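Local structure of DUF3863 domain-containing protein (Parabacteroides distasonis, 3LM3) at residues N20-C26 and D316-F322; I29-P33 and R45-H51; M116-R122 and E396-P402; N340-R346 and E358-N364. The protein is of unknown function but probably acts on carbohydrates, as a glycoside hydrolase or deacetylase. One frame throughout, in Å; residues are numbered along the deposited sequence.

Interactions 1 and 4 are both buried strand pairings in different sheets: the first joins neighbouring strands of a parallel sheet, the second the two arms of a hairpin in an antiparallel sheet, with centres 21 Å apart. Interaction 2 continues from interaction 1 along the chain, since 29-33 takes up the end of strand 21-29, but there a salt-bridge network, largely buried, takes over from the ladder, with a single backbone bond remaining. Interaction 3 is only partly buried, lies across the chain's centre from interaction 1, and is bridged by water as well as by ion pairs. An arginine-carboxylate pair recurs in interactions 2, 3 and 4, whereas interaction 1 relies on backbone bonds, ring contacts and water.

Interaction 1 of 4, residues N20-C26 and D316-F322; sequences NRFVTLC and DTHFVTF
Phe22 pairs in parallel with His318, and Val23 with Phe319, through three backbone bonds. His318 N gives its hydrogen to Arg21 O at 2.9 Å, almost straight at 177°. Val23 N donates to His318 O, and Val320 N to Val23 O. Strand 21-29 is thereby an inner strand: its opposite edge bonds through Phe22 and Thr24 to strand 280-287, and farther along it pairs with strand 73-76. Such a curled parallel sheet is consistent with the beta/alpha barrels of the glycoside hydrolase/deacetylase clan. At the Asn20 end of the pairing, water does the joining. Asn20 OD1 accepts from two waters; one also serves Arg21 N and Asp316 O, and the other lies 2.9 Å from His318 NE2. The amide stands 88° from the His318 plane, OD1 lying at the ring's edge, and ND2 is used by Thr16 O. With OG1 set between backbone N and carbonyl carbon (chi1 58°), Thr24 holds that oxygen 3.5 Å above the centre of the Phe322 ring, where it also bonds Trp281 NE1. Phe322 CE1 approaches Thr24 O at 3.2 Å, and Cys26 N is at the same ring's edge. Val23 CB sits over the Phe319 face, 3.9 Å from its centroid. An alanine in place of Phe322 would probably open a gap beside Thr24 and Cys26 CB, taking away the ring face on which the threonine rests. Backbone bonds and water thus satisfy polar atoms at the Asn20-His318 end; Trp281 NE1 satisfies Thr24 OG1, and the Phe322 ring adds only apolar packing.

Interaction 2 of 4, residues I29-P33 and R45-H51; sequences IRTTP and RDEVDWH
Arg30 and Glu47 meet with guanidinium and carboxylate only 13° from coplanar. The grip is side-on: NE donates to Glu47 OE1 at 2.7 Å and NH2 to OE2 at 2.9 Å, each taken on a syn lone pair. Arg30 reaches there by starting with CG between its backbone N and carbonyl carbon (chi1 66°) and then running extended. Pro33 CA lies 3.4 Å above the middle of one guanidinium face, while the two in-plane bonds to Glu47 fix its rotation. Arg45 NH1 comes to the same OE2 nearly along the C-O axis, and Gln289 NE2 bonds it too. Both arginines therefore converge on one carboxylate in a salt-bridge network whose Arg30 and Glu47 are buried. This network ties together the two ends of the loop that leaves parallel strand 21-29 and enters helix 53-64, with an Asx turn (Asp46 OD1 accepting from Val48 N at 3.0 Å) leading into the 3-10 segment 48-50. A leucine replacing Arg30 would probably leave the buried Glu47 OE1 without its donor and the carboxylate held through OE2 alone, by Arg45 and Gln289. Around the backbone, Glu47 N donates to Thr31 O at 2.9 Å. The His51 ring lies with one face toward the Arg30 carbonyl, while in its own plane ND1 donates to Glu47 O at 2.8 Å; Trp50 N reaches that oxygen from the opposite face.

Interaction 3 of 4, residues M116-R122 and E396-P402; sequences MYLPRER and EPADPSP
Arg120 sets CG beside its backbone N (chi1 -70°) and runs extended to NE, which lays its chain along Asp399 and carries the guanidinium to Pro397 and Glu396. Asp399 answers with a chi1 of -97°, away from a staggered position, that swings OD1 in between. This oxygen is gripped twice by the same residue: Arg120 N bonds it at 3.0 Å and NH1 at 3.0 Å, from opposite faces of the carboxylate plane. NH1 and NH2 also close end-on upon Pro397 O, NH2 at 2.9 Å. NH2 further donates to Glu396 OE1 at 2.9 Å, on the anti side and 25° out of the carboxylate plane. NE gives its hydrogen to a water that itself donates to that OE1, so all five guanidinium hydrogens have an acceptor. The other oxygen, Glu396 OE2, accepts from the backbone N of Ala154 and Phe199. A second water links Glu121 N to Asp399 OD2. Beside this polar cluster, prolines fit against backbone oxygens: Pro400 CB rests 3.4 Å from Met116 O, and Pro402 CD lies 3.2 Å from Tyr117 O. Apolar contact is thinner, with Leu118 CD2 4.2 Å from Pro402 CG. Pro119 takes the N-cap position of helix 120-138, and Asp399 meets the first N-H groups, that of Arg120 directly and that of Glu121 through water, where the helix end would probably favour a negative charge. The whole is a salt-bridge network at a helix N-terminus, fastening a proline-rich loop of the DUF3864 range to the DUF3863 range.

Interaction 4 of 4, residues N340-R346 and E358-N364; sequences NYRFVER and EIKWFMN
Phe343 is met at its ring edge by Trp361 CB and by the selenium of Met363, a selenomethionine, in a Met-aromatic contact. Selenium lies 84° off the ring normal, with the nearest approach Phe343 CE2 to Met363 SE of 4.1 Å. The same side chain, extended beyond CG, puts its CE methyl over one face of the Trp361 ring, 3.6 Å above the plane. The Arg346 guanidinium takes Glu358 at its edge, and Trp375 adds a cation-pi contact. NE donates to Glu358 OE1 at 2.8 Å and NH2 to the same oxygen at 3.2 Å, both arriving from one face of the carboxylate. These residues belong to an antiparallel beta hairpin, strands 341-346 and 357-363, whose axes run at 173°. Strand 341-346 is an outermost strand of its four-stranded sheet, and 357-363 goes on to pair with 367-374. Six backbone bonds join the hairpin, in hydrogen-bonded pairs Tyr341-Met363, Phe343-Trp361 and Glu345-Ile359; Tyr341 N to Met363 O measures 2.8 Å. On the face with Phe343, Tyr341, Trp361 and Ile359, helix 255-277 lies against Tyr341, Phe343 and Glu345. There Glu345 CB touches Ile359 CG2 at 3.8 Å, while Glu345 OE2 bonds His264. On the other face, Arg342 CG comes obliquely to within 3.9 Å of Phe362 CD2, and Glu358 OE2 keeps a second salt bridge with Arg373.

Interaction 1 of 4, residues N20-C26 and D316-F322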
# COMPACT_ATOMS: atom_id res chain seq x y z
N ASN A 20 -2.81 19.15 -1.13
CA ASN A 20 -3.94 18.43 -0.58
C ASN A 20 -3.51 17.17 0.17
O ASN A 20 -2.40 16.65 -0.02
CB ASN A 20 -4.92 18.08 -1.71
CG ASN A 20 -5.82 19.22 -2.10
OD1 ASN A 20 -6.41 19.88 -1.23
ND2 ASN A 20 -5.97 19.44 -3.41
N ARG A 21 -4.42 16.71 1.02
CA ARG A 21 -4.28 15.49 1.82
C ARG A 21 -5.32 14.49 1.34
O ARG A 21 -6.48 14.86 1.13
CB ARG A 21 -4.50 15.83 3.30
CG ARG A 21 -3.49 16.77 3.89
CD ARG A 21 -3.88 17.18 5.29
NE ARG A 21 -2.85 18.00 5.91
CZ ARG A 21 -2.71 19.30 5.75
NH1 ARG A 21 -3.53 19.99 4.97
NH2 ARG A 21 -1.71 19.93 6.38
N PHE A 22 -4.90 13.24 1.13
CA PHE A 22 -5.74 12.21 0.58
C PHE A 22 -5.67 10.94 1.40
O PHE A 22 -4.59 10.55 1.84
CB PHE A 22 -5.28 11.84 -0.82
CG PHE A 22 -5.35 12.98 -1.79
CD1 PHE A 22 -6.51 13.22 -2.48
CD2 PHE A 22 -4.28 13.83 -1.98
CE1 PHE A 22 -6.59 14.29 -3.36
CE2 PHE A 22 -4.37 14.94 -2.82
CZ PHE A 22 -5.53 15.14 -3.54
N VAL A 23 -6.83 10.30 1.57
CA VAL A 23 -6.91 8.93 2.08
C VAL A 23 -7.58 8.09 1.00
O VAL A 23 -8.68 8.43 0.55
CB VAL A 23 -7.72 8.81 3.38
CG1 VAL A 23 -7.95 7.32 3.76
CG2 VAL A 23 -7.05 9.56 4.53
N THR A 24 -6.93 7.00 0.62
CA THR A 24 -7.51 6.03 -0.30
C THR A 24 -7.76 4.74 0.46
O THR A 24 -6.80 4.07 0.87
CB THR A 24 -6.64 5.79 -1.51
OG1 THR A 24 -5.33 5.33 -1.13
CG2 THR A 24 -6.47 7.05 -2.37
N LEU A 25 -9.03 4.38 0.65
CA LEU A 25 -9.43 3.13 1.27
C LEU A 25 -9.94 2.16 0.23
O LEU A 25 -10.66 2.54 -0.70
CB LEU A 25 -10.58 3.38 2.26
CG LEU A 25 -11.26 2.14 2.85
CD1 LEU A 25 -10.31 1.34 3.72
CD2 LEU A 25 -12.53 2.55 3.65
N CYS A 26 -9.58 0.91 0.40
CA CYS A 26 -10.20 -0.21 -0.31
C CYS A 26 -10.82 -1.17 0.70
O CYS A 26 -10.21 -1.48 1.74
CB CYS A 26 -9.17 -0.95 -1.14
SG CYS A 26 -9.72 -2.55 -1.80
N ASP A 316 -9.77 19.20 5.65
CA ASP A 316 -9.89 19.23 4.19
C ASP A 316 -9.39 17.95 3.52
O ASP A 316 -9.28 17.90 2.30
CB ASP A 316 -9.22 20.48 3.61
CG ASP A 316 -9.92 21.80 4.02
OD1 ASP A 316 -11.17 21.81 4.23
OD2 ASP A 316 -9.22 22.84 4.12
N THR A 317 -9.08 16.92 4.31
CA THR A 317 -8.67 15.64 3.74
C THR A 317 -9.72 15.10 2.80
O THR A 317 -10.91 15.09 3.12
CB THR A 317 -8.42 14.59 4.84
OG1 THR A 317 -7.44 15.09 5.76
CG2 THR A 317 -7.95 13.24 4.28
N HIS A 318 -9.29 14.63 1.63
CA HIS A 318 -10.17 14.03 0.64
C HIS A 318 -10.07 12.52 0.72
O HIS A 318 -8.97 11.96 0.57
CB HIS A 318 -9.76 14.48 -0.76
CG HIS A 318 -9.83 15.95 -0.95
ND1 HIS A 318 -11.02 16.61 -1.15
CD2 HIS A 318 -8.86 16.90 -0.97
CE1 HIS A 318 -10.78 17.90 -1.30
NE2 HIS A 318 -9.48 18.12 -1.18
N PHE A 319 -11.20 11.86 0.95
CA PHE A 319 -11.31 10.42 0.92
C PHE A 319 -11.76 10.05 -0.49
O PHE A 319 -12.91 10.28 -0.86
CB PHE A 319 -12.30 9.90 1.97
CG PHE A 319 -11.75 9.92 3.40
CD1 PHE A 319 -11.59 11.11 4.11
CD2 PHE A 319 -11.35 8.75 3.99
CE1 PHE A 319 -11.07 11.07 5.43
CE2 PHE A 319 -10.84 8.73 5.28
CZ PHE A 319 -10.69 9.89 5.98
N VAL A 320 -10.82 9.51 -1.25
CA VAL A 320 -11.02 9.23 -2.68
C VAL A 320 -10.62 7.80 -3.00
O VAL A 320 -10.01 7.11 -2.20
CB VAL A 320 -10.25 10.24 -3.57
CG1 VAL A 320 -10.65 11.69 -3.20
CG2 VAL A 320 -8.75 10.07 -3.44
N THR A 321 -11.00 7.36 -4.20
CA THR A 321 -10.67 6.01 -4.62
C THR A 321 -9.17 5.87 -4.93
O THR A 321 -8.50 6.87 -5.22
CB THR A 321 -11.49 5.54 -5.82
OG1 THR A 321 -10.97 6.16 -7.01
CG2 THR A 321 -12.97 5.87 -5.66
N PHE A 322 -8.64 4.65 -4.86
CA PHE A 322 -7.25 4.40 -5.28
C PHE A 322 -7.02 4.91 -6.68
O PHE A 322 -6.03 5.58 -6.95
CB PHE A 322 -6.89 2.90 -5.16
CG PHE A 322 -6.33 2.50 -3.80
CD1 PHE A 322 -7.17 2.25 -2.74
CD2 PHE A 322 -4.96 2.39 -3.61
CE1 PHE A 322 -6.66 1.87 -1.50
CE2 PHE A 322 -4.44 2.01 -2.37
CZ PHE A 322 -5.30 1.76 -1.31
O HOH W 1 -6.77 18.43 1.23
O HOH W 2 -9.16 20.90 -0.59

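Interaction 2 of 4, residues I29-P33 and R45-H51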
# COMPACT_ATOMS: atom_id res chain seq x y z
N ILE A 29 -13.56 -7.82 -0.86
CA ILE A 29 -14.60 -8.85 -0.84
C ILE A 29 -13.99 -10.14 -1.43
O ILE A 29 -13.39 -10.13 -2.49
CB ILE A 29 -15.81 -8.45 -1.68
CG1 ILE A 29 -16.35 -7.07 -1.31
CG2 ILE A 29 -16.91 -9.54 -1.58
CD1 ILE A 29 -16.79 -6.90 0.08
N ARG A 30 -14.17 -11.27 -0.74
CA ARG A 30 -13.52 -12.54 -1.13
C ARG A 30 -14.37 -13.71 -0.67
O ARG A 30 -15.34 -13.51 0.04
CB ARG A 30 -12.10 -12.60 -0.53
CG ARG A 30 -12.05 -12.66 0.98
CD ARG A 30 -10.75 -12.16 1.54
NE ARG A 30 -10.59 -12.56 2.92
CZ ARG A 30 -9.58 -12.18 3.69
NH1 ARG A 30 -8.67 -11.32 3.25
NH2 ARG A 30 -9.49 -12.70 4.93
N THR A 31 -14.01 -14.93 -1.09
CA THR A 31 -14.63 -16.16 -0.61
C THR A 31 -13.70 -16.95 0.29
O THR A 31 -14.15 -17.78 1.07
CB THR A 31 -15.17 -17.08 -1.73
OG1 THR A 31 -14.13 -17.95 -2.24
CG2 THR A 31 -15.88 -16.31 -2.86
N THR A 32 -12.41 -16.74 0.16
CA THR A 32 -11.36 -17.33 1.02
C THR A 32 -10.23 -16.29 1.10
O THR A 32 -10.21 -15.33 0.29
CB THR A 32 -10.80 -18.65 0.45
OG1 THR A 32 -10.06 -18.38 -0.76
CG2 THR A 32 -11.88 -19.67 0.14
N PRO A 33 -9.30 -16.40 2.07
CA PRO A 33 -8.43 -15.26 2.31
C PRO A 33 -7.42 -14.91 1.24
O PRO A 33 -7.18 -13.73 1.01
CB PRO A 33 -7.71 -15.62 3.62
CG PRO A 33 -8.64 -16.51 4.32
CD PRO A 33 -9.30 -17.32 3.23
N ARG A 45 -9.36 -21.27 4.67
CA ARG A 45 -10.57 -20.84 5.35
C ARG A 45 -11.71 -20.48 4.38
O ARG A 45 -11.56 -19.62 3.52
CB ARG A 45 -10.29 -19.64 6.24
CG ARG A 45 -11.54 -19.13 6.98
CD ARG A 45 -11.32 -17.71 7.40
NE ARG A 45 -10.29 -17.59 8.41
CZ ARG A 45 -9.57 -16.50 8.65
NH1 ARG A 45 -9.69 -15.40 7.90
NH2 ARG A 45 -8.69 -16.50 9.64
N ASP A 46 -12.86 -21.10 4.57
CA ASP A 46 -14.08 -20.82 3.82
C ASP A 46 -14.78 -19.64 4.48
O ASP A 46 -15.26 -19.75 5.61
CB ASP A 46 -14.97 -22.05 3.82
CG ASP A 46 -16.31 -21.84 3.15
OD1 ASP A 46 -16.66 -20.72 2.74
OD2 ASP A 46 -17.10 -22.82 3.02
N GLU A 47 -14.81 -18.49 3.79
CA GLU A 47 -15.41 -17.27 4.33
C GLU A 47 -16.75 -16.89 3.71
O GLU A 47 -17.19 -15.74 3.87
CB GLU A 47 -14.43 -16.10 4.17
CG GLU A 47 -13.18 -16.21 5.02
CD GLU A 47 -12.27 -15.03 4.86
OE1 GLU A 47 -12.35 -14.37 3.79
OE2 GLU A 47 -11.46 -14.71 5.74
N VAL A 48 -17.42 -17.82 3.02
CA VAL A 48 -18.72 -17.50 2.47
C VAL A 48 -19.66 -16.89 3.51
O VAL A 48 -20.28 -15.87 3.26
CB VAL A 48 -19.32 -18.73 1.77
CG1 VAL A 48 -20.79 -18.51 1.47
CG2 VAL A 48 -18.49 -19.05 0.51
N ASP A 49 -19.72 -17.49 4.70
CA ASP A 49 -20.62 -17.02 5.73
C ASP A 49 -20.14 -15.76 6.42
O ASP A 49 -20.87 -15.14 7.17
CB ASP A 49 -20.86 -18.13 6.75
CG ASP A 49 -21.54 -19.36 6.16
OD1 ASP A 49 -22.16 -19.30 5.07
OD2 ASP A 49 -21.44 -20.43 6.80
N TRP A 50 -18.89 -15.34 6.14
CA TRP A 50 -18.29 -14.16 6.74
C TRP A 50 -18.57 -12.89 5.92
O TRP A 50 -18.18 -11.79 6.31
CB TRP A 50 -16.77 -14.33 6.86
CG TRP A 50 -16.31 -15.50 7.70
CD1 TRP A 50 -16.90 -16.70 7.81
CD2 TRP A 50 -15.12 -15.55 8.49
NE1 TRP A 50 -16.16 -17.52 8.66
CE2 TRP A 50 -15.06 -16.83 9.08
CE3 TRP A 50 -14.12 -14.63 8.77
CZ2 TRP A 50 -14.03 -17.20 9.94
CZ3 TRP A 50 -13.09 -15.01 9.63
CH2 TRP A 50 -13.07 -16.27 10.19
N HIS A 51 -19.26 -13.08 4.78
CA HIS A 51 -19.58 -12.01 3.85
C HIS A 51 -21.09 -11.90 3.77
O HIS A 51 -21.76 -12.81 3.29
CB HIS A 51 -18.96 -12.25 2.47
CG HIS A 51 -17.47 -12.13 2.46
ND1 HIS A 51 -16.64 -13.15 2.86
CD2 HIS A 51 -16.67 -11.07 2.20
CE1 HIS A 51 -15.38 -12.72 2.81
NE2 HIS A 51 -15.38 -11.46 2.41
O HOH W 3 -15.20 -20.38 0.23

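Interaction 3 of 4, residues M116-R122 and E396-P402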
# COMPACT_ATOMS: atom_id res chain seq x y z
N MSE A 116 3.33 -14.09 -7.23
CA MSE A 116 4.14 -15.13 -6.56
C MSE A 116 3.83 -16.51 -7.03
O MSE A 116 4.69 -17.40 -6.97
CB MSE A 116 3.83 -15.21 -5.07
CG MSE A 116 4.31 -14.13 -4.24
SE MSE A 116 4.03 -14.74 -2.37
CE MSE A 116 4.61 -13.07 -1.63
N TYR A 117 2.59 -16.72 -7.48
CA TYR A 117 2.08 -18.04 -7.77
C TYR A 117 1.64 -18.31 -9.18
O TYR A 117 1.43 -19.46 -9.54
CB TYR A 117 0.91 -18.37 -6.81
CG TYR A 117 1.35 -18.60 -5.39
CD1 TYR A 117 1.51 -17.55 -4.51
CD2 TYR A 117 1.62 -19.88 -4.95
CE1 TYR A 117 1.93 -17.77 -3.21
CE2 TYR A 117 2.04 -20.10 -3.64
CZ TYR A 117 2.19 -19.04 -2.79
OH TYR A 117 2.60 -19.28 -1.49
N LEU A 118 1.50 -17.28 -10.01
CA LEU A 118 0.90 -17.45 -11.32
C LEU A 118 1.85 -16.88 -12.35
O LEU A 118 2.50 -15.86 -12.07
CB LEU A 118 -0.42 -16.71 -11.41
CG LEU A 118 -1.48 -17.02 -10.33
CD1 LEU A 118 -2.64 -16.01 -10.43
CD2 LEU A 118 -1.97 -18.46 -10.38
N PRO A 119 1.96 -17.53 -13.52
CA PRO A 119 2.75 -16.95 -14.58
C PRO A 119 2.21 -15.57 -14.99
O PRO A 119 1.00 -15.31 -14.90
CB PRO A 119 2.61 -17.94 -15.74
CG PRO A 119 1.88 -19.09 -15.24
CD PRO A 119 1.35 -18.81 -13.89
N ARG A 120 3.10 -14.73 -15.46
CA ARG A 120 2.73 -13.37 -15.88
C ARG A 120 1.55 -13.36 -16.84
O ARG A 120 0.62 -12.57 -16.66
CB ARG A 120 3.96 -12.67 -16.50
CG ARG A 120 5.05 -12.33 -15.50
CD ARG A 120 6.36 -12.04 -16.16
NE ARG A 120 7.31 -11.50 -15.20
CZ ARG A 120 8.09 -12.22 -14.38
NH1 ARG A 120 8.05 -13.55 -14.37
NH2 ARG A 120 8.86 -11.60 -13.52
N GLU A 121 1.58 -14.23 -17.85
CA GLU A 121 0.52 -14.26 -18.86
C GLU A 121 -0.82 -14.63 -18.25
O GLU A 121 -1.85 -14.14 -18.71
CB GLU A 121 0.85 -15.24 -20.00
CG GLU A 121 1.99 -14.79 -20.90
N ARG A 122 -0.82 -15.50 -17.24
CA ARG A 122 -2.05 -15.87 -16.56
C ARG A 122 -2.62 -14.71 -15.74
O ARG A 122 -3.83 -14.48 -15.75
CB ARG A 122 -1.83 -17.10 -15.67
CG ARG A 122 -3.08 -17.48 -14.87
CD ARG A 122 -2.94 -18.85 -14.29
NE ARG A 122 -4.10 -19.18 -13.48
CZ ARG A 122 -4.24 -20.33 -12.83
NH1 ARG A 122 -3.29 -21.26 -12.88
NH2 ARG A 122 -5.35 -20.56 -12.14
N GLU A 396 13.41 -9.52 -11.83
CA GLU A 396 12.40 -10.20 -11.06
C GLU A 396 12.56 -11.70 -11.21
O GLU A 396 13.23 -12.18 -12.14
CB GLU A 396 11.00 -9.79 -11.58
CG GLU A 396 10.60 -8.34 -11.38
CD GLU A 396 9.33 -8.00 -12.11
OE1 GLU A 396 8.88 -8.76 -13.01
OE2 GLU A 396 8.71 -6.99 -11.71
N PRO A 397 11.91 -12.46 -10.32
CA PRO A 397 11.90 -13.93 -10.50
C PRO A 397 11.34 -14.37 -11.84
O PRO A 397 10.42 -13.75 -12.37
CB PRO A 397 11.04 -14.41 -9.34
CG PRO A 397 11.12 -13.34 -8.35
CD PRO A 397 11.21 -12.06 -9.09
N ALA A 398 11.88 -15.46 -12.38
CA ALA A 398 11.35 -16.09 -13.54
C ALA A 398 9.93 -16.56 -13.22
O ALA A 398 9.55 -16.73 -12.03
CB ALA A 398 12.24 -17.27 -13.93
N ASP A 399 9.13 -16.69 -14.27
CA ASP A 399 7.71 -17.05 -14.09
C ASP A 399 7.54 -18.23 -13.12
O ASP A 399 8.08 -19.32 -13.33
CB ASP A 399 7.09 -17.48 -15.41
CG ASP A 399 6.33 -16.40 -16.12
OD1 ASP A 399 6.01 -15.35 -15.54
OD2 ASP A 399 6.01 -16.64 -17.31
N PRO A 400 6.78 -18.02 -12.05
CA PRO A 400 6.42 -19.09 -11.16
C PRO A 400 5.16 -19.81 -11.64
O PRO A 400 4.63 -19.53 -12.71
CB PRO A 400 6.12 -18.36 -9.88
CG PRO A 400 5.50 -17.09 -10.35
CD PRO A 400 6.20 -16.73 -11.60
N SER A 401 4.74 -20.79 -10.84
CA SER A 401 3.47 -21.48 -11.04
C SER A 401 3.01 -21.93 -9.64
O SER A 401 3.75 -21.81 -8.68
CB SER A 401 3.63 -22.64 -12.02
OG SER A 401 4.32 -23.71 -11.42
N PRO A 402 1.77 -22.41 -9.51
CA PRO A 402 1.29 -22.62 -8.14
C PRO A 402 2.06 -23.66 -7.32
O PRO A 402 2.13 -23.54 -6.10
CB PRO A 402 -0.19 -23.01 -8.35
CG PRO A 402 -0.56 -22.31 -9.64
CD PRO A 402 0.68 -22.42 -10.50
O HOH W 4 7.75 -8.61 -15.38
O HOH W 5 3.93 -15.86 -18.61

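Interaction 4 of 4, residues N340-R346 and E358-N364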
# COMPACT_ATOMS: atom_id res chain seq x y z
N ASN A 340 10.54 13.69 -5.58
CA ASN A 340 11.65 13.49 -4.67
C ASN A 340 11.00 13.55 -3.30
O ASN A 340 10.56 14.61 -2.88
CB ASN A 340 12.71 14.58 -4.88
CG ASN A 340 13.96 14.36 -4.07
OD1 ASN A 340 13.93 13.76 -3.02
ND2 ASN A 340 15.09 14.85 -4.59
N TYR A 341 10.86 12.40 -2.64
CA TYR A 341 10.09 12.31 -1.40
C TYR A 341 10.98 12.25 -0.16
O TYR A 341 12.04 11.60 -0.17
CB TYR A 341 9.20 11.10 -1.39
CG TYR A 341 8.30 10.95 -2.59
CD1 TYR A 341 7.39 11.94 -2.96
CD2 TYR A 341 8.32 9.78 -3.35
CE1 TYR A 341 6.53 11.78 -4.04
CE2 TYR A 341 7.47 9.60 -4.44
CZ TYR A 341 6.58 10.62 -4.78
OH TYR A 341 5.70 10.43 -5.83
N ARG A 342 10.54 12.95 0.87
CA ARG A 342 11.21 12.96 2.16
C ARG A 342 10.17 12.79 3.26
O ARG A 342 9.06 13.32 3.15
CB ARG A 342 11.93 14.28 2.38
CG ARG A 342 13.10 14.48 1.44
CD ARG A 342 13.69 15.87 1.55
NE ARG A 342 12.68 16.83 1.15
CZ ARG A 342 12.65 18.12 1.46
NH1 ARG A 342 13.61 18.68 2.21
NH2 ARG A 342 11.65 18.88 1.00
N PHE A 343 10.56 12.03 4.29
CA PHE A 343 9.77 11.88 5.50
C PHE A 343 10.66 11.96 6.72
O PHE A 343 11.81 11.54 6.66
CB PHE A 343 9.03 10.54 5.52
CG PHE A 343 8.13 10.36 4.34
CD1 PHE A 343 6.87 10.94 4.33
CD2 PHE A 343 8.54 9.63 3.24
CE1 PHE A 343 6.06 10.83 3.20
CE2 PHE A 343 7.70 9.51 2.11
CZ PHE A 343 6.46 10.10 2.11
N VAL A 344 10.10 12.47 7.80
CA VAL A 344 10.74 12.48 9.12
C VAL A 344 9.73 11.99 10.14
O VAL A 344 8.57 12.44 10.12
CB VAL A 344 11.23 13.88 9.51
CG1 VAL A 344 11.77 13.89 10.95
CG2 VAL A 344 12.27 14.39 8.52
N GLU A 345 10.13 11.07 11.01
CA GLU A 345 9.23 10.56 12.05
C GLU A 345 9.99 10.27 13.32
O GLU A 345 11.06 9.70 13.26
CB GLU A 345 8.58 9.27 11.59
CG GLU A 345 7.60 8.69 12.61
CD GLU A 345 7.40 7.22 12.55
OE1 GLU A 345 7.84 6.58 11.57
OE2 GLU A 345 6.71 6.67 13.47
N ARG A 346 9.41 10.66 14.44
CA ARG A 346 9.82 10.13 15.75
C ARG A 346 8.77 9.14 16.24
O ARG A 346 7.60 9.21 15.85
CB ARG A 346 10.05 11.22 16.78
CG ARG A 346 11.27 12.01 16.51
CD ARG A 346 11.45 13.12 17.51
NE ARG A 346 12.74 13.77 17.30
CZ ARG A 346 13.31 14.60 18.17
NH1 ARG A 346 12.71 14.92 19.30
NH2 ARG A 346 14.50 15.12 17.88
N GLU A 358 14.41 8.55 15.82
CA GLU A 358 14.05 9.47 14.77
C GLU A 358 14.51 8.85 13.46
O GLU A 358 15.71 8.50 13.29
CB GLU A 358 14.72 10.83 14.94
CG GLU A 358 14.35 11.79 13.84
CD GLU A 358 14.88 13.18 14.12
OE1 GLU A 358 14.24 13.93 14.89
OE2 GLU A 358 15.95 13.51 13.61
N ILE A 359 13.56 8.66 12.53
CA ILE A 359 13.88 8.09 11.22
C ILE A 359 13.66 9.14 10.15
O ILE A 359 12.69 9.91 10.22
CB ILE A 359 13.08 6.79 10.92
CG1 ILE A 359 13.62 6.10 9.66
CG2 ILE A 359 11.55 7.04 10.78
CD1 ILE A 359 13.14 4.65 9.56
N LYS A 360 14.56 9.19 9.17
CA LYS A 360 14.41 10.03 8.02
C LYS A 360 14.50 9.15 6.78
O LYS A 360 15.48 8.42 6.61
CB LYS A 360 15.50 11.10 7.96
CG LYS A 360 15.42 12.10 9.09
CD LYS A 360 16.44 13.21 8.97
CE LYS A 360 16.19 14.24 10.05
NZ LYS A 360 17.21 15.36 10.08
N TRP A 361 13.52 9.26 5.89
CA TRP A 361 13.54 8.58 4.59
C TRP A 361 13.70 9.59 3.47
O TRP A 361 13.16 10.70 3.55
CB TRP A 361 12.22 7.83 4.34
CG TRP A 361 12.19 6.42 4.82
CD1 TRP A 361 11.55 5.93 5.93
CD2 TRP A 361 12.87 5.31 4.23
NE1 TRP A 361 11.76 4.56 6.04
CE2 TRP A 361 12.57 4.16 5.00
CE3 TRP A 361 13.71 5.16 3.11
CZ2 TRP A 361 13.08 2.91 4.70
CZ3 TRP A 361 14.22 3.90 2.82
CH2 TRP A 361 13.90 2.80 3.60
N PHE A 362 14.46 9.20 2.45
CA PHE A 362 14.68 9.94 1.22
C PHE A 362 14.43 8.97 0.08
O PHE A 362 14.99 7.87 0.07
CB PHE A 362 16.13 10.45 1.16
CG PHE A 362 16.52 11.29 2.34
CD1 PHE A 362 16.91 10.69 3.53
CD2 PHE A 362 16.47 12.69 2.27
CE1 PHE A 362 17.28 11.44 4.62
CE2 PHE A 362 16.84 13.46 3.38
CZ PHE A 362 17.22 12.83 4.55
N MSE A 363 13.60 9.36 -0.87
CA MSE A 363 13.26 8.49 -1.99
C MSE A 363 13.24 9.30 -3.28
O MSE A 363 12.55 10.32 -3.38
CB MSE A 363 11.88 7.86 -1.79
CG MSE A 363 11.78 6.97 -0.58
SE MSE A 363 9.97 6.82 0.08
CE MSE A 363 10.26 5.50 1.52
N ASN A 364 14.02 8.84 -4.25
CA ASN A 364 14.06 9.50 -5.55
C ASN A 364 14.22 8.43 -6.65
O ASN A 364 14.24 7.24 -6.37
CB ASN A 364 15.18 10.56 -5.57
CG ASN A 364 16.54 9.95 -5.35
OD1 ASN A 364 17.03 9.18 -6.16
ND2 ASN A 364 17.13 10.26 -4.18